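Local structure of N-isopropylammelide isopropylaminohydrolase (Burkholderia multivorans ATCC 17616, 6NBO) at residues Arg15-Thr19 against Gly54-Leu58; Val129-Leu135 against Arg167-Leu173; Gly195-Lys199 against Tyr228-Leu232; Asp231-Thr237 against Arg268-Val274; Arg364-Val370 against Arg385-Ser391. The protein belongs to the amidohydrolase family, metal-dependent enzymes built on a TIM-barrel fold, and carries bound zinc ions. All blocks are in the same frame, centred on the assembly; numbering follows the deposited sequence.

Interaction 1 of 5, residues Arg15-Thr19 against Gly54-Leu58; sequences RNVRT and GAIAL
Arg18 reaches across to Gly54 and Ile56 where the end of strand 11-17 meets the start of strand 56-66, two elements of different sheets whose backbones share a single bridge, Arg18 with Ile56. From CB, 4.1 Å from Ala55 O, the chain runs through CG to CD, 4.0 Å from Gly54 O, then bends at chi3 (-58°), which turns its NE/NH2 edge toward that oxygen. NE and NH2 grip it side-on: NE to Gly54 O is 2.9 Å and NH2 to Gly54 O is 3.0 Å, with the oxygen within 3° of the guanidinium plane. Ile56 CG1 lies over one face, 3.6 Å from Arg18 NH2. The outer nitrogens continue to the carbonyls of Ala372 (NH2) and Met373 (NH1). Backbone bonds run alongside: Arg18 N donates to Ala55 O, Arg18 O accepts from Ala57 N at 2.7 Å, and Asn16 O accepts from Gly54 N. Asn16 and Val17 both face Leu25 in a G1 beta bulge, and Val17 CG2 packs against Ala57 CB at 3.9 Å. A water joins Thr19 O to Ala57 O. The positive charge of Arg18 is probably stabilised by the carbonyl dipoles of Gly54, Ala372 and Met373, without a carboxylate among these partners.

Interaction 2 of 5, residues Val129-Leu135 against Arg167-Leu173; sequences VDTDAGL and RPGTDAL
The loop after barrel strand 120-128 meets the start of helix 170-180, where Gly169 is the N-cap and Arg167-Thr170 form a type II turn; Thr131 and Asp132 face Arg167, and Leu173 fills the apolar side. Arg167 NH2 is shared between two acceptors. It donates to Thr131 OG1 at 2.9 Å, the oxygen standing 34° out of the guanidinium plane, and to Asp132 OD1 at 2.9 Å in a salt bridge whose hydrogen bond is weak. The carboxylate and guanidinium planes are 79° apart, so the pair is not a flat two-pronged grip. One water accepts from Thr131 N and Arg167 NE and donates to Thr170 OG1. On the apolar side of the contact, Leu173, with CG anti to its N (chi1 -168°), sends CD2 to 3.1 Å from Asp130 O, CG to 3.7 Å from Val129 CG1 and CD1 to 3.8 Å from Leu135 CD2. The loop is shaped by an Asx motif, Asp130 OD1 accepting from Ala133 N. With Arg94 bound to Asp132 OD2, two arginines flank this carboxylate and would probably stabilise its negative charge.

Interaction 3 of 5, residues Gly195-Lys199 against Tyr228-Leu232; sequences GDPVK and YSLDL
The ring of Tyr228 presents its edge to Pro197: CG of the proline lies near the ring plane, 3.5 Å from Tyr228 CE2, and CB is also at the edge. One face of the ring carries Leu232 CG, from the next turn of the same helix, 3.9 Å above the plane and offset toward the rim. This is helix-to-helix packing on the outside of the TIM barrel, between the first turn of helix 197-211 and helix 223-239. Because both proline carbons lie near the ring plane, Pro197 abuts the rim and does not stack on a face. The tyrosine reaches that place with CG anti to its backbone N (chi1 167°). Leu232, deposited in two conformers, has CD1 3.8 Å from Pro197 CB in the one described. No hydrogen bond crosses the contact. The polar work is local: Asp196 is the N-cap of helix 197-211, its OD1 accepting from Lys199 N. Val198 extends the apolar patch, its CG2 lying 4.0 Å from Leu232 CD1; the same methyl also neighbours the tyrosine hydroxyl, with Val198 CG2 3.8 Å from Tyr228 OH.

Interaction 4 of 5, residues Asp231-Thr237 against Arg268-Val274; sequences DLILQRT and RMAELGV
Asp231 OD1 takes two hydrogen bonds from Arg268, forming a salt bridge between neighbouring outer helices of the TIM barrel, 223-239 and 259-272. The guanidinium approaches end-on, with NH1 at 2.7 Å and NH2 at 2.8 Å from Asp231 OD1; the oxygen lies within 8° of its plane. Asp231 OD1 offers its anti lone pair to NH1, whereas NH2 meets the anti side 32° out of the carboxylate plane. The other oxygen is held too: Gln235 NE2, one turn on, donates to Asp231 OD2 from above the carboxylate plane. With both oxygens engaged, the carboxylate's rotation is probably restricted. Arg268 bends at chi3 to bring its head back to the aspartate, and Leu234 CD1 lies over the centre of one guanidinium face, 4.2 Å above its plane.

Behind this polar rim, the helix segments run 27° from parallel with their axes 10.7 Å apart at closest approach. Leu234 is the central apolar residue of the contact: its CD1 touches Met269 CG at 3.8 Å, its CD2 reaches Val274 CG2, and its carbonyl oxygen meets Leu272 CD1. Helix 259-272 ends in a Schellman motif at Gly273, which turns Val274 back toward Leu234 and the barrel strand 275-278. At the C-terminal end of segment 231-237, Thr237 OG1 donates to Ile233 O while Thr237 CG2 lies 4.3 Å from Leu272 CD1.

Interaction 5 of 5, residues Arg364-Val370 against Arg385-Ser391; sequences RADVVLV and RRLVVSS. With EDO (1,2-ethanediol), chain L.
Ser391 N donates to Asp366 OD1 at 2.8 Å in a nearly straight bond (176°), the oxygen being met almost in line with its C-O bond. It closes one end of an antiparallel strand pair, 367-370 with 387-390, whose axes run 174° apart at a 4.8 Å closest approach. Strand 367-370 bonds on to strand 56-66 through Val368 with Leu58 and Val370 with Ile56. The other carboxylate oxygen, OD2, is bonded to Thr121, so Asp366 links the pair to strand 120-128. Val367 and Val389 form a hydrogen-bonded pair with reciprocal bonds, Val389 N to Val367 O being 2.8 Å and in the carbonyl plane. Val368 with Val388 is a non-hydrogen-bonded pair, and Leu369 with Leu387 is again hydrogen-bonded. The register slips beyond this, where Arg386 N donates to Leu369 O.

Side chains divide between two faces. On one, Leu369 CD1 and Leu387 CD2 lie side by side at 3.9 Å, with Val367 and Val389; Val367 and Leu369 also touch strand 11-17. On the other lie Val368 and Val388. Arg385, just before the strand, lays its CD 3.4 Å from Val368 CG1, and the Arg385 guanidinium continues to Asp317 and the carbonyls of Pro383 and Ala118. The Arg364 guanidinium forms a salt bridge with Glu153, and Arg364 NE donates to O2 of a 1,2-ethanediol, probably from the crystallisation liquor, at 3.1 Å.

From the N terminus, interaction 1 closes first, returning the chain from the small sheet of strand 11-17 to strand 56-66 after a segment of strands without helix. Interaction 2 then joins the loop after strand 120-128 to the start of helix 170-180, beyond helix 136-147 and strand 153-159. Interaction 3 links successive outer helices, about 8 Å from interaction 2 at their nearest atoms. Interaction 4 begins on helix 223-239, where interaction 3 ends, so three helices are tied in a row. Interaction 5 closes the shortest loop, near the C terminus, and its strands adjoin interaction 1. None contains another; interactions 3 and 4 merely overlap at Asp231 and Leu232, and the rest are in series.

Interaction 1 of 5, residues Arg15-Thr19 against Gly54-Leu58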
# COMPACT_ATOMS: atom_id res chain seq x y z
N ARG A 15 7.73 25.14 -11.92
CA ARG A 15 6.92 26.34 -11.98
C ARG A 15 5.49 26.03 -12.40
O ARG A 15 5.25 25.14 -13.22
CB ARG A 15 7.51 27.35 -12.95
CG ARG A 15 8.68 28.13 -12.39
CD ARG A 15 9.15 29.14 -13.41
NE ARG A 15 10.26 29.93 -12.90
CZ ARG A 15 11.24 30.40 -13.67
NH1 ARG A 15 11.24 30.14 -14.97
NH2 ARG A 15 12.22 31.11 -13.13
N ASN A 16 4.55 26.79 -11.85
CA ASN A 16 3.21 26.94 -12.42
C ASN A 16 2.43 25.62 -12.38
O ASN A 16 2.01 25.08 -13.40
CB ASN A 16 3.30 27.48 -13.85
CG ASN A 16 1.95 27.75 -14.47
OD1 ASN A 16 0.96 27.96 -13.77
ND2 ASN A 16 1.90 27.74 -15.80
N VAL A 17 2.25 25.10 -11.16
CA VAL A 17 1.43 23.91 -10.93
C VAL A 17 0.36 24.24 -9.91
O VAL A 17 0.40 25.26 -9.22
CB VAL A 17 2.26 22.71 -10.45
CG1 VAL A 17 3.22 22.26 -11.55
CG2 VAL A 17 3.00 23.05 -9.16
N ARG A 18 -0.63 23.35 -9.81
CA ARG A 18 -1.75 23.52 -8.90
C ARG A 18 -1.84 22.30 -8.01
O ARG A 18 -1.75 21.16 -8.49
CB ARG A 18 -3.06 23.70 -9.68
CG ARG A 18 -3.18 25.04 -10.43
CD ARG A 18 -4.38 25.01 -11.37
NE ARG A 18 -4.27 23.91 -12.32
CZ ARG A 18 -5.20 22.98 -12.50
NH1 ARG A 18 -6.32 23.01 -11.81
NH2 ARG A 18 -4.99 22.01 -13.40
N THR A 19 -2.00 22.51 -6.71
CA THR A 19 -2.19 21.37 -5.83
C THR A 19 -3.66 20.98 -5.70
O THR A 19 -3.97 19.99 -5.03
CB THR A 19 -1.61 21.67 -4.45
OG1 THR A 19 -2.27 22.82 -3.90
CG2 THR A 19 -0.11 21.95 -4.56
N GLY A 54 0.62 24.60 -15.66
CA GLY A 54 -0.68 24.58 -15.04
C GLY A 54 -1.18 23.22 -14.65
O GLY A 54 -2.36 23.09 -14.29
N ALA A 55 -0.34 22.20 -14.70
CA ALA A 55 -0.74 20.85 -14.32
C ALA A 55 -1.03 20.78 -12.82
O ALA A 55 -0.51 21.56 -12.02
CB ALA A 55 0.35 19.84 -14.66
N ILE A 56 -1.86 19.81 -12.45
CA ILE A 56 -2.01 19.47 -11.04
C ILE A 56 -0.77 18.74 -10.56
O ILE A 56 -0.28 17.81 -11.21
CB ILE A 56 -3.28 18.62 -10.82
CG1 ILE A 56 -4.51 19.53 -10.79
CG2 ILE A 56 -3.14 17.79 -9.52
CD1 ILE A 56 -5.83 18.79 -10.64
N ALA A 57 -0.24 19.17 -9.42
CA ALA A 57 0.85 18.48 -8.75
C ALA A 57 0.27 17.64 -7.61
O ALA A 57 -0.45 18.15 -6.75
CB ALA A 57 1.89 19.47 -8.21
N LEU A 58 0.58 16.35 -7.63
CA LEU A 58 0.20 15.40 -6.60
C LEU A 58 1.44 14.98 -5.82
O LEU A 58 2.53 14.90 -6.38
CB LEU A 58 -0.45 14.15 -7.22
CG LEU A 58 -1.73 14.32 -8.03
CD1 LEU A 58 -2.11 13.00 -8.74
CD2 LEU A 58 -2.87 14.82 -7.15
O HOH W 1 -2.12 17.96 -4.67

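Interaction 2 of 5, residues Val129-Leu135 against Arg167-Leu173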
# COMPACT_ATOMS: atom_id res chain seq x y z
N VAL A 129 6.29 -15.90 3.03
CA VAL A 129 7.36 -16.51 3.82
C VAL A 129 6.77 -17.79 4.39
O VAL A 129 5.83 -17.74 5.19
CB VAL A 129 7.86 -15.58 4.94
CG1 VAL A 129 8.85 -16.30 5.87
CG2 VAL A 129 8.50 -14.32 4.35
N ASP A 130 7.30 -18.94 3.97
CA ASP A 130 6.69 -20.22 4.34
C ASP A 130 7.74 -21.32 4.20
O ASP A 130 8.82 -21.10 3.65
CB ASP A 130 5.48 -20.52 3.46
CG ASP A 130 5.81 -20.47 1.97
OD1 ASP A 130 6.76 -21.17 1.54
OD2 ASP A 130 5.11 -19.75 1.23
N THR A 131 7.39 -22.52 4.67
CA THR A 131 8.33 -23.63 4.63
C THR A 131 8.36 -24.36 3.29
O THR A 131 9.03 -25.39 3.18
CB THR A 131 8.04 -24.61 5.76
OG1 THR A 131 6.67 -25.05 5.69
CG2 THR A 131 8.28 -23.91 7.11
N ASP A 132 7.64 -23.88 2.27
CA ASP A 132 7.88 -24.38 0.92
C ASP A 132 9.11 -23.73 0.31
O ASP A 132 9.92 -24.40 -0.34
CB ASP A 132 6.68 -24.11 0.01
CG ASP A 132 5.42 -24.81 0.46
OD1 ASP A 132 5.51 -25.91 1.04
OD2 ASP A 132 4.34 -24.24 0.23
N ALA A 133 9.26 -22.42 0.51
CA ALA A 133 10.29 -21.64 -0.14
C ALA A 133 11.31 -21.03 0.81
O ALA A 133 12.33 -20.53 0.35
CB ALA A 133 9.66 -20.51 -0.96
N GLY A 134 11.06 -21.05 2.12
CA GLY A 134 11.99 -20.38 3.01
C GLY A 134 11.92 -18.88 2.82
O GLY A 134 10.85 -18.30 2.62
N LEU A 135 13.08 -18.24 2.89
CA LEU A 135 13.17 -16.80 2.66
C LEU A 135 13.45 -16.45 1.20
O LEU A 135 13.85 -15.31 0.91
CB LEU A 135 14.26 -16.20 3.55
CG LEU A 135 14.13 -16.44 5.06
CD1 LEU A 135 15.21 -15.68 5.84
CD2 LEU A 135 12.74 -16.06 5.56
N ARG A 167 2.13 -25.53 10.38
CA ARG A 167 3.27 -25.79 9.50
C ARG A 167 4.54 -25.64 10.33
O ARG A 167 5.03 -24.52 10.52
CB ARG A 167 3.25 -24.84 8.30
CG ARG A 167 2.06 -25.11 7.39
CD ARG A 167 2.03 -24.24 6.14
NE ARG A 167 3.25 -24.39 5.36
CZ ARG A 167 3.37 -25.18 4.30
NH1 ARG A 167 2.34 -25.90 3.87
NH2 ARG A 167 4.55 -25.25 3.66
N PRO A 168 5.09 -26.75 10.84
CA PRO A 168 6.23 -26.68 11.76
C PRO A 168 7.37 -25.83 11.22
O PRO A 168 7.73 -25.92 10.04
CB PRO A 168 6.65 -28.15 11.90
CG PRO A 168 5.40 -28.92 11.64
CD PRO A 168 4.65 -28.14 10.60
N GLY A 169 7.94 -25.00 12.09
CA GLY A 169 9.06 -24.16 11.72
C GLY A 169 8.70 -22.81 11.14
O GLY A 169 9.59 -21.97 10.97
N THR A 170 7.42 -22.57 10.85
CA THR A 170 7.03 -21.29 10.26
C THR A 170 7.27 -20.14 11.23
O THR A 170 7.70 -19.06 10.82
CB THR A 170 5.56 -21.34 9.82
OG1 THR A 170 5.37 -22.43 8.90
CG2 THR A 170 5.16 -20.04 9.13
N ASP A 171 7.02 -20.37 12.53
CA ASP A 171 7.27 -19.33 13.52
C ASP A 171 8.72 -18.85 13.49
O ASP A 171 9.00 -17.65 13.48
CB ASP A 171 6.89 -19.83 14.92
CG ASP A 171 7.45 -21.23 15.23
OD1 ASP A 171 8.21 -21.81 14.41
OD2 ASP A 171 7.12 -21.74 16.31
N ALA A 172 9.67 -19.79 13.48
CA ALA A 172 11.09 -19.41 13.45
C ALA A 172 11.47 -18.77 12.12
O ALA A 172 12.33 -17.88 12.07
CB ALA A 172 11.96 -20.64 13.72
N LEU A 173 10.84 -19.21 11.03
CA LEU A 173 11.12 -18.62 9.73
C LEU A 173 10.68 -17.17 9.68
O LEU A 173 11.39 -16.32 9.12
CB LEU A 173 10.41 -19.44 8.65
CG LEU A 173 10.80 -19.17 7.21
CD1 LEU A 173 12.29 -19.50 7.00
CD2 LEU A 173 9.93 -20.03 6.35
O HOH W 2 4.89 -22.29 6.20
O HOH W 3 6.34 -26.93 7.74
O HOH W 4 3.06 -27.41 1.16

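Interaction 3 of 5, residues Gly195-Lys199 against Tyr228-Leu232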
# COMPACT_ATOMS: atom_id res chain seq x y z
N GLY A 195 -7.04 -22.08 12.86
CA GLY A 195 -7.81 -23.05 13.63
C GLY A 195 -7.80 -22.85 15.13
O GLY A 195 -8.68 -23.37 15.83
N ASP A 196 -6.83 -22.10 15.66
CA ASP A 196 -6.73 -21.85 17.09
C ASP A 196 -6.43 -20.37 17.19
O ASP A 196 -5.26 -19.95 17.14
CB ASP A 196 -5.64 -22.71 17.73
CG ASP A 196 -5.54 -22.54 19.22
OD1 ASP A 196 -6.03 -21.53 19.75
OD2 ASP A 196 -4.95 -23.43 19.86
N PRO A 197 -7.47 -19.53 17.27
CA PRO A 197 -7.26 -18.08 17.09
C PRO A 197 -6.45 -17.45 18.21
O PRO A 197 -5.65 -16.55 17.95
CB PRO A 197 -8.69 -17.53 17.02
CG PRO A 197 -9.52 -18.54 17.78
CD PRO A 197 -8.90 -19.86 17.40
N VAL A 198 -6.64 -17.91 19.44
CA VAL A 198 -5.89 -17.34 20.56
C VAL A 198 -4.42 -17.69 20.43
O VAL A 198 -3.55 -16.82 20.57
CB VAL A 198 -6.49 -17.82 21.89
CG1 VAL A 198 -5.55 -17.51 23.06
CG2 VAL A 198 -7.86 -17.17 22.10
N LYS A 199 -4.11 -18.95 20.13
CA LYS A 199 -2.72 -19.33 19.95
C LYS A 199 -2.10 -18.60 18.77
O LYS A 199 -0.96 -18.12 18.85
CB LYS A 199 -2.61 -20.84 19.76
CG LYS A 199 -1.17 -21.33 19.71
CD LYS A 199 -1.09 -22.85 19.70
CE LYS A 199 0.35 -23.32 19.45
NZ LYS A 199 0.40 -24.77 19.12
N TYR A 228 -15.01 -11.68 15.89
CA TYR A 228 -14.32 -12.31 17.00
C TYR A 228 -12.80 -12.19 16.85
O TYR A 228 -12.10 -11.83 17.80
CB TYR A 228 -14.73 -13.78 17.12
CG TYR A 228 -13.84 -14.59 18.03
CD1 TYR A 228 -14.04 -14.61 19.41
CD2 TYR A 228 -12.77 -15.30 17.51
CE1 TYR A 228 -13.20 -15.34 20.24
CE2 TYR A 228 -11.94 -16.02 18.32
CZ TYR A 228 -12.15 -16.04 19.68
OH TYR A 228 -11.29 -16.77 20.47
N SER A 229 -12.27 -12.53 15.67
CA SER A 229 -10.83 -12.47 15.48
C SER A 229 -10.33 -11.04 15.62
O SER A 229 -9.28 -10.80 16.23
CB SER A 229 -10.44 -13.03 14.11
OG SER A 229 -10.60 -14.43 14.06
N LEU A 230 -11.05 -10.08 15.04
CA LEU A 230 -10.68 -8.68 15.16
C LEU A 230 -10.63 -8.24 16.62
O LEU A 230 -9.69 -7.54 17.03
CB LEU A 230 -11.66 -7.81 14.37
CG LEU A 230 -11.35 -6.31 14.30
CD1 LEU A 230 -9.88 -6.06 13.92
CD2 LEU A 230 -12.29 -5.61 13.34
N ASP A 231 -11.62 -8.64 17.41
CA ASP A 231 -11.61 -8.30 18.83
C ASP A 231 -10.36 -8.84 19.51
O ASP A 231 -9.73 -8.14 20.32
CB ASP A 231 -12.86 -8.83 19.52
CG ASP A 231 -12.80 -8.68 21.03
OD1 ASP A 231 -12.73 -7.53 21.51
OD2 ASP A 231 -12.79 -9.70 21.74
N LEU A 232 -10.00 -10.10 19.22
CA LEU A 232 -8.79 -10.69 19.77
C LEU A 232 -7.56 -9.87 19.40
O LEU A 232 -6.71 -9.58 20.25
CB LEU A 232 -8.62 -12.13 19.28
CG LEU A 232 -9.44 -13.25 19.90
CD1 LEU A 232 -9.00 -14.57 19.31
CD2 LEU A 232 -9.25 -13.25 21.41

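Interaction 4 of 5, residues Asp231-Thr237 against Arg268-Val274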
# COMPACT_ATOMS: atom_id res chain seq x y z
N ASP A 231 -11.62 -8.64 17.41
CA ASP A 231 -11.61 -8.30 18.83
C ASP A 231 -10.36 -8.84 19.51
O ASP A 231 -9.73 -8.14 20.32
CB ASP A 231 -12.86 -8.83 19.52
CG ASP A 231 -12.80 -8.68 21.03
OD1 ASP A 231 -12.73 -7.53 21.51
OD2 ASP A 231 -12.79 -9.70 21.74
N LEU A 232 -10.00 -10.10 19.22
CA LEU A 232 -8.79 -10.69 19.77
C LEU A 232 -7.56 -9.87 19.40
O LEU A 232 -6.71 -9.58 20.25
CB LEU A 232 -8.62 -12.13 19.28
CG LEU A 232 -9.44 -13.25 19.90
CD1 LEU A 232 -9.00 -14.57 19.31
CD2 LEU A 232 -9.25 -13.25 21.41
N ILE A 233 -7.45 -9.50 18.13
CA ILE A 233 -6.30 -8.73 17.65
C ILE A 233 -6.22 -7.38 18.37
O ILE A 233 -5.15 -6.96 18.82
CB ILE A 233 -6.40 -8.56 16.13
CG1 ILE A 233 -6.16 -9.91 15.44
CG2 ILE A 233 -5.43 -7.50 15.63
CD1 ILE A 233 -6.69 -9.98 14.02
N LEU A 234 -7.36 -6.69 18.49
CA LEU A 234 -7.37 -5.39 19.14
C LEU A 234 -7.06 -5.50 20.63
O LEU A 234 -6.39 -4.63 21.20
CB LEU A 234 -8.72 -4.70 18.91
CG LEU A 234 -9.08 -4.40 17.45
CD1 LEU A 234 -10.47 -3.81 17.34
CD2 LEU A 234 -8.05 -3.47 16.81
N GLN A 235 -7.57 -6.55 21.28
CA GLN A 235 -7.23 -6.79 22.69
C GLN A 235 -5.72 -6.90 22.88
O GLN A 235 -5.15 -6.29 23.79
CB GLN A 235 -7.89 -8.08 23.19
CG GLN A 235 -9.35 -7.99 23.49
CD GLN A 235 -9.78 -9.20 24.30
OE1 GLN A 235 -9.08 -9.63 25.21
NE2 GLN A 235 -10.93 -9.77 23.95
N ARG A 236 -5.07 -7.71 22.04
CA ARG A 236 -3.64 -7.89 22.15
C ARG A 236 -2.90 -6.60 21.83
O ARG A 236 -1.92 -6.25 22.50
CB ARG A 236 -3.20 -9.02 21.21
CG ARG A 236 -1.96 -9.76 21.67
CD ARG A 236 -2.26 -10.63 22.89
NE ARG A 236 -1.04 -11.06 23.56
CZ ARG A 236 -0.66 -10.65 24.77
NH1 ARG A 236 0.47 -11.09 25.30
NH2 ARG A 236 -1.43 -9.81 25.46
N THR A 237 -3.36 -5.87 20.81
CA THR A 237 -2.75 -4.59 20.45
C THR A 237 -2.76 -3.63 21.64
O THR A 237 -1.76 -2.96 21.92
CB THR A 237 -3.52 -3.96 19.28
OG1 THR A 237 -3.50 -4.85 18.16
CG2 THR A 237 -2.88 -2.63 18.90
N ARG A 268 -12.68 1.35 18.55
CA ARG A 268 -11.49 0.78 19.17
C ARG A 268 -10.29 0.90 18.26
O ARG A 268 -9.18 1.23 18.71
CB ARG A 268 -11.74 -0.68 19.54
CG ARG A 268 -12.76 -0.83 20.66
CD ARG A 268 -13.21 -2.27 20.78
NE ARG A 268 -12.12 -3.15 21.19
CZ ARG A 268 -12.22 -4.47 21.21
NH1 ARG A 268 -13.35 -5.04 20.84
NH2 ARG A 268 -11.18 -5.21 21.58
N MET A 269 -10.47 0.63 16.96
CA MET A 269 -9.38 0.79 16.01
C MET A 269 -8.88 2.23 15.98
O MET A 269 -7.67 2.47 15.96
CB MET A 269 -9.83 0.33 14.62
CG MET A 269 -10.28 -1.13 14.62
SD MET A 269 -11.12 -1.59 13.10
CE MET A 269 -9.80 -1.31 11.96
N ALA A 270 -9.79 3.20 15.97
CA ALA A 270 -9.36 4.59 15.96
C ALA A 270 -8.53 4.91 17.20
O ALA A 270 -7.45 5.52 17.11
CB ALA A 270 -10.58 5.52 15.89
N GLU A 271 -9.01 4.49 18.37
CA GLU A 271 -8.29 4.71 19.62
C GLU A 271 -6.88 4.14 19.57
O GLU A 271 -5.93 4.76 20.05
CB GLU A 271 -9.09 4.09 20.78
CG GLU A 271 -8.42 4.18 22.13
CD GLU A 271 -8.09 5.61 22.53
OE1 GLU A 271 -8.93 6.50 22.27
OE2 GLU A 271 -6.99 5.84 23.07
N LEU A 272 -6.71 2.96 18.97
CA LEU A 272 -5.41 2.29 18.95
C LEU A 272 -4.56 2.67 17.75
O LEU A 272 -3.45 2.14 17.60
CB LEU A 272 -5.61 0.77 18.98
CG LEU A 272 -6.16 0.27 20.31
CD1 LEU A 272 -6.67 -1.16 20.21
CD2 LEU A 272 -5.07 0.36 21.36
N GLY A 273 -5.02 3.59 16.91
CA GLY A 273 -4.27 3.91 15.72
C GLY A 273 -4.17 2.77 14.74
O GLY A 273 -3.18 2.68 14.01
N VAL A 274 -5.17 1.90 14.69
CA VAL A 274 -5.20 0.79 13.75
C VAL A 274 -5.87 1.25 12.46
O VAL A 274 -7.03 1.66 12.48
CB VAL A 274 -5.93 -0.43 14.34
CG1 VAL A 274 -6.10 -1.50 13.27
CG2 VAL A 274 -5.19 -0.95 15.56

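Interaction 5 of 5, residues Arg364-Val370 against Arg385-Ser391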
# COMPACT_ATOMS: atom_id res chain seq x y z
N ARG A 364 9.68 14.87 1.69
CA ARG A 364 10.42 14.24 0.60
C ARG A 364 9.87 14.71 -0.73
O ARG A 364 8.65 14.76 -0.93
CB ARG A 364 10.34 12.71 0.69
CG ARG A 364 11.23 11.99 -0.34
CD ARG A 364 11.08 10.46 -0.26
NE ARG A 364 11.43 9.96 1.07
CZ ARG A 364 11.04 8.79 1.56
NH1 ARG A 364 10.30 7.96 0.82
NH2 ARG A 364 11.40 8.44 2.79
N ALA A 365 10.77 15.07 -1.64
CA ALA A 365 10.38 15.69 -2.91
C ALA A 365 9.92 14.62 -3.90
O ALA A 365 10.59 14.30 -4.89
CB ALA A 365 11.53 16.51 -3.47
N ASP A 366 8.74 14.06 -3.62
CA ASP A 366 8.01 13.19 -4.55
C ASP A 366 6.87 14.00 -5.15
O ASP A 366 5.97 14.44 -4.42
CB ASP A 366 7.46 11.94 -3.84
CG ASP A 366 8.56 11.04 -3.26
OD1 ASP A 366 9.76 11.31 -3.47
OD2 ASP A 366 8.21 10.05 -2.58
N VAL A 367 6.91 14.22 -6.46
CA VAL A 367 5.95 15.09 -7.12
C VAL A 367 5.51 14.43 -8.42
O VAL A 367 6.35 13.96 -9.20
CB VAL A 367 6.52 16.50 -7.40
CG1 VAL A 367 5.45 17.38 -8.01
CG2 VAL A 367 7.08 17.14 -6.13
N VAL A 368 4.20 14.40 -8.64
CA VAL A 368 3.60 13.77 -9.81
C VAL A 368 2.73 14.81 -10.48
O VAL A 368 1.81 15.35 -9.84
CB VAL A 368 2.78 12.52 -9.41
CG1 VAL A 368 2.12 11.85 -10.63
CG2 VAL A 368 3.67 11.54 -8.66
N LEU A 369 3.02 15.14 -11.74
CA LEU A 369 2.24 16.13 -12.48
C LEU A 369 1.27 15.42 -13.40
O LEU A 369 1.66 14.48 -14.11
CB LEU A 369 3.13 17.06 -13.30
CG LEU A 369 4.20 17.85 -12.54
CD1 LEU A 369 4.82 18.89 -13.48
CD2 LEU A 369 3.60 18.49 -11.30
N VAL A 370 0.00 15.87 -13.41
CA VAL A 370 -1.02 15.34 -14.32
C VAL A 370 -1.82 16.49 -14.91
O VAL A 370 -2.11 17.48 -14.23
CB VAL A 370 -1.97 14.33 -13.63
CG1 VAL A 370 -1.22 13.07 -13.29
CG2 VAL A 370 -2.63 14.94 -12.40
N ARG A 385 0.97 10.22 -16.16
CA ARG A 385 1.84 11.05 -15.33
C ARG A 385 2.81 11.78 -16.25
O ARG A 385 3.74 11.19 -16.80
CB ARG A 385 2.61 10.21 -14.30
CG ARG A 385 1.79 9.23 -13.50
CD ARG A 385 0.52 9.83 -12.89
NE ARG A 385 -0.69 9.40 -13.59
CZ ARG A 385 -1.37 8.29 -13.29
NH1 ARG A 385 -0.97 7.50 -12.30
NH2 ARG A 385 -2.46 7.98 -13.97
N ARG A 386 2.59 13.08 -16.43
CA ARG A 386 3.47 13.84 -17.31
C ARG A 386 4.89 13.88 -16.76
O ARG A 386 5.86 13.80 -17.53
CB ARG A 386 2.94 15.26 -17.48
CG ARG A 386 3.79 16.05 -18.46
CD ARG A 386 3.65 17.52 -18.24
NE ARG A 386 2.32 17.99 -18.58
CZ ARG A 386 1.85 19.17 -18.22
NH1 ARG A 386 2.62 20.00 -17.51
NH2 ARG A 386 0.62 19.53 -18.56
N LEU A 387 5.03 13.98 -15.45
CA LEU A 387 6.33 14.06 -14.78
C LEU A 387 6.24 13.32 -13.46
O LEU A 387 5.25 13.46 -12.74
CB LEU A 387 6.73 15.52 -14.50
CG LEU A 387 8.09 15.71 -13.81
CD1 LEU A 387 9.22 15.29 -14.74
CD2 LEU A 387 8.28 17.15 -13.37
N VAL A 388 7.25 12.51 -13.16
CA VAL A 388 7.38 11.92 -11.83
C VAL A 388 8.75 12.33 -11.31
O VAL A 388 9.77 12.12 -11.97
CB VAL A 388 7.22 10.38 -11.84
CG1 VAL A 388 7.32 9.84 -10.41
CG2 VAL A 388 5.88 9.98 -12.46
N VAL A 389 8.75 12.95 -10.13
CA VAL A 389 9.96 13.27 -9.39
C VAL A 389 9.96 12.42 -8.14
O VAL A 389 8.94 12.33 -7.44
CB VAL A 389 10.02 14.77 -9.03
CG1 VAL A 389 11.28 15.06 -8.23
CG2 VAL A 389 9.94 15.61 -10.29
N SER A 390 11.08 11.78 -7.85
CA SER A 390 11.16 10.94 -6.67
C SER A 390 12.44 11.28 -5.93
O SER A 390 13.52 11.24 -6.52
CB SER A 390 11.13 9.46 -7.05
OG SER A 390 11.21 8.66 -5.89
N SER A 391 12.30 11.61 -4.65
CA SER A 391 13.43 12.05 -3.83
C SER A 391 14.21 13.16 -4.54
O SER A 391 15.45 13.18 -4.52
CB SER A 391 14.35 10.89 -3.46
OG SER A 391 13.74 10.08 -2.47
C1 EDO L . 13.11 10.61 4.51
O1 EDO L . 12.10 10.39 5.51
C2 EDO L . 12.65 11.68 3.53
O2 EDO L . 13.54 11.72 2.41